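Local coordinates for pseudoazurin (Blue copper protein) (Sinorhizobium meliloti, PDB 3TU6) that binds one copper ion per subunit and, as a periplasmic cupredoxin, probably serves as an electron-transfer protein, at residues I25-G30 with V68-P73. Numbering follows the deposited sequence.
Sequences IRAQPG and VTLSKP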
ATOM      1  N   ILE A  25      -2.696   2.290   5.871  1.00 23.89           N
ATOM      2  CA  ILE A  25      -3.922   3.079   6.014  1.00 22.04           C
ATOM      3  C   ILE A  25      -5.052   2.175   6.504  1.00 23.12           C
ATOM      4  O   ILE A  25      -5.249   1.085   5.968  1.00 20.87           O
ATOM      5  CB  ILE A  25      -4.355   3.714   4.670  1.00 22.88           C
ATOM      6  CG1 ILE A  25      -3.408   4.850   4.273  1.00 21.26           C
ATOM      7  CG2 ILE A  25      -5.785   4.239   4.750  1.00 21.65           C
ATOM      8  CD1 ILE A  25      -3.555   6.102   5.115  1.00 24.60           C
ATOM      9  N   ARG A  26      -5.783   2.630   7.522  1.00 22.26           N
ATOM     10  CA  ARG A  26      -6.956   1.911   8.019  1.00 22.93           C
ATOM     11  C   ARG A  26      -8.219   2.665   7.621  1.00 23.09           C
ATOM     12  O   ARG A  26      -8.569   3.677   8.229  1.00 23.70           O
ATOM     13  CB  ARG A  26      -6.886   1.732   9.540  1.00 21.55           C
ATOM     14  CG  ARG A  26      -5.629   1.023  10.042  1.00 24.23           C
ATOM     15  CD  ARG A  26      -5.438  -0.358   9.419  1.00 18.71           C
ATOM     16  NE  ARG A  26      -6.539  -1.274   9.725  1.00 31.16           N
ATOM     17  CZ  ARG A  26      -6.531  -2.198  10.689  1.00 28.82           C
ATOM     18  NH1 ARG A  26      -7.597  -2.971  10.863  1.00 28.49           N
ATOM     19  NH2 ARG A  26      -5.475  -2.364  11.482  1.00 25.33           N
ATOM     20  N   ALA A  27      -8.893   2.161   6.590  1.00 23.59           N
ATOM     21  CA  ALA A  27     -10.075   2.810   6.030  1.00 23.52           C
ATOM     22  C   ALA A  27     -11.309   1.930   6.177  1.00 23.79           C
ATOM     23  O   ALA A  27     -11.219   0.776   6.597  1.00 22.94           O
ATOM     24  CB  ALA A  27      -9.839   3.136   4.566  1.00 23.97           C
ATOM     25  N   GLN A  28     -12.460   2.499   5.832  1.00 25.84           N
ATOM     26  CA  GLN A  28     -13.720   1.767   5.784  1.00 26.63           C
ATOM     27  C   GLN A  28     -14.177   1.656   4.332  1.00 24.41           C
ATOM     28  O   GLN A  28     -13.748   2.450   3.491  1.00 23.68           O
ATOM     29  CB  GLN A  28     -14.786   2.485   6.615  1.00 27.82           C
ATOM     30  CG  GLN A  28     -14.453   2.589   8.098  1.00 29.10           C
ATOM     31  CD  GLN A  28     -14.296   1.233   8.762  1.00 30.35           C
ATOM     32  OE1 GLN A  28     -15.082   0.316   8.521  1.00 41.14           O
ATOM     33  NE2 GLN A  28     -13.279   1.101   9.603  1.00 43.11           N
ATOM     34  N   PRO A  29     -15.041   0.669   4.030  1.00 23.48           N
ATOM     35  CA  PRO A  29     -15.590   0.517   2.682  1.00 23.04           C
ATOM     36  C   PRO A  29     -16.201   1.813   2.135  1.00 22.80           C
ATOM     37  O   PRO A  29     -17.048   2.421   2.789  1.00 21.99           O
ATOM     38  CB  PRO A  29     -16.667  -0.553   2.867  1.00 25.78           C
ATOM     39  CG  PRO A  29     -16.169  -1.382   3.989  1.00 25.46           C
ATOM     40  CD  PRO A  29     -15.460  -0.437   4.914  1.00 25.07           C
ATOM     41  N   GLY A  30     -15.754   2.227   0.953  1.00 22.63           N
ATOM     42  CA  GLY A  30     -16.260   3.439   0.309  1.00 23.73           C
ATOM     43  C   GLY A  30     -15.352   4.650   0.440  1.00 23.05           C
ATOM     44  O   GLY A  30     -15.567   5.658  -0.236  1.00 24.25           O
ATOM     45  N   VAL A  68      -7.542   6.442  -5.378  1.00 26.55           N
ATOM     46  CA  VAL A  68      -8.130   5.115  -5.553  1.00 26.25           C
ATOM     47  C   VAL A  68      -9.401   4.957  -4.722  1.00 28.12           C
ATOM     48  O   VAL A  68      -9.510   5.505  -3.623  1.00 27.78           O
ATOM     49  CB  VAL A  68      -7.126   3.994  -5.184  1.00 25.99           C
ATOM     50  CG1 VAL A  68      -5.848   4.140  -5.999  1.00 25.94           C
ATOM     51  CG2 VAL A  68      -6.814   4.006  -3.696  1.00 23.04           C
ATOM     52  N   THR A  69     -10.360   4.211  -5.266  1.00 30.36           N
ATOM     53  CA  THR A  69     -11.606   3.891  -4.577  1.00 32.33           C
ATOM     54  C   THR A  69     -11.463   2.544  -3.878  1.00 31.70           C
ATOM     55  O   THR A  69     -10.793   1.646  -4.387  1.00 32.18           O
ATOM     56  CB  THR A  69     -12.786   3.817  -5.566  1.00 34.34           C
ATOM     57  OG1 THR A  69     -12.506   2.841  -6.578  1.00 37.60           O
ATOM     58  CG2 THR A  69     -13.020   5.170  -6.222  1.00 34.70           C
ATOM     59  N   LEU A  70     -12.100   2.407  -2.717  1.00 31.16           N
ATOM     60  CA  LEU A  70     -11.963   1.212  -1.887  1.00 31.77           C
ATOM     61  C   LEU A  70     -13.332   0.676  -1.469  1.00 31.86           C
ATOM     62  O   LEU A  70     -13.708   0.745  -0.299  1.00 31.67           O
ATOM     63  CB  LEU A  70     -11.119   1.535  -0.652  1.00 31.83           C
ATOM     64  CG  LEU A  70      -9.699   2.042  -0.915  1.00 32.98           C
ATOM     65  CD1 LEU A  70      -9.098   2.625   0.357  1.00 35.34           C
ATOM     66  CD2 LEU A  70      -8.822   0.929  -1.471  1.00 30.32           C
ATOM     67  N   SER A  71     -14.067   0.137  -2.437  1.00 32.13           N
ATOM     68  CA  SER A  71     -15.434  -0.332  -2.207  1.00 34.10           C
ATOM     69  C   SER A  71     -15.479  -1.649  -1.436  1.00 33.58           C
ATOM     70  O   SER A  71     -16.201  -1.764  -0.445  1.00 33.92           O
ATOM     71  CB  SER A  71     -16.183  -0.484  -3.535  1.00 35.12           C
ATOM     72  OG  SER A  71     -16.425   0.779  -4.130  1.00 37.05           O
ATOM     73  N   LYS A  72     -14.714  -2.637  -1.894  1.00 34.14           N
ATOM     74  CA  LYS A  72     -14.729  -3.966  -1.279  1.00 34.54           C
ATOM     75  C   LYS A  72     -13.793  -4.022  -0.071  1.00 33.57           C
ATOM     76  O   LYS A  72     -12.685  -3.486  -0.123  1.00 31.84           O
ATOM     77  CB  LYS A  72     -14.333  -5.038  -2.297  1.00 35.80           C
ATOM     78  CG  LYS A  72     -15.261  -5.110  -3.503  1.00 39.86           C
ATOM     79  CD  LYS A  72     -15.156  -6.448  -4.226  1.00 44.97           C
ATOM     80  CE  LYS A  72     -15.998  -7.528  -3.555  1.00 51.49           C
ATOM     81  NZ  LYS A  72     -17.460  -7.290  -3.721  1.00 50.52           N
ATOM     82  N   PRO A  73     -14.236  -4.672   1.022  1.00 33.61           N
ATOM     83  CA  PRO A  73     -13.395  -4.778   2.213  1.00 32.67           C
ATOM     84  C   PRO A  73     -12.263  -5.791   2.047  1.00 31.52           C
ATOM     85  O   PRO A  73     -12.395  -6.750   1.284  1.00 30.60           O
ATOM     86  CB  PRO A  73     -14.377  -5.239   3.293  1.00 33.23           C
ATOM     87  CG  PRO A  73     -15.417  -5.986   2.555  1.00 35.72           C
ATOM     88  CD  PRO A  73     -15.547  -5.318   1.219  1.00 34.92           C
TER
HETATM   89  O   HOH W   1     -14.301   4.664  -2.820  1.00 40.46           O
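Gly30 and Leu70 join the two segments through their backbones, N of Gly30 donating to O of Leu70 at 2.8 Å. The bond is almost straight at hydrogen (177°), although the donor stands above the carbonyl plane, 43° out of it. The same oxygen also receives a CA-H...O contact from Pro29, whose CA lies 3.5 Å away, so neighbouring residues of the turn share one acceptor. Gly30 has a positive phi, a backbone shape in which a side chain would collide with the preceding carbonyl oxygen, and this by itself accounts for a glycine here.

Beside this short backbone bond, CB of Pro29 makes the nearest side-chain approach, 3.6 Å from O of Ser71. The apolar touches are looser, one exposed and one buried: CG of Pro29 only grazes CB of Pro73 at 4.3 Å, a light meeting of two exposed rings, while on the buried side CD1 of Leu70, anti to CA (chi2 167°), lies against CB of Ala27, also at 4.3 Å. At the exposed edge a water accepts from the N-H of Leu70 and donates weakly to the carbonyl oxygen of Gly30, adding a second, solvent-mediated link.

The contact is plain packing within the cupredoxin β-barrel, away from the copper site. It joins the turn after strand 19-27, where Asp31 accepts from the N-H of Gln28, to the loop between strands 67-69 and 74-79. Beneath it, Leu70 packs on Val33 of strand 32-36 and on Ile92 and Val94 of strand 89-94, which also hydrogen-bonds with strand 19-27.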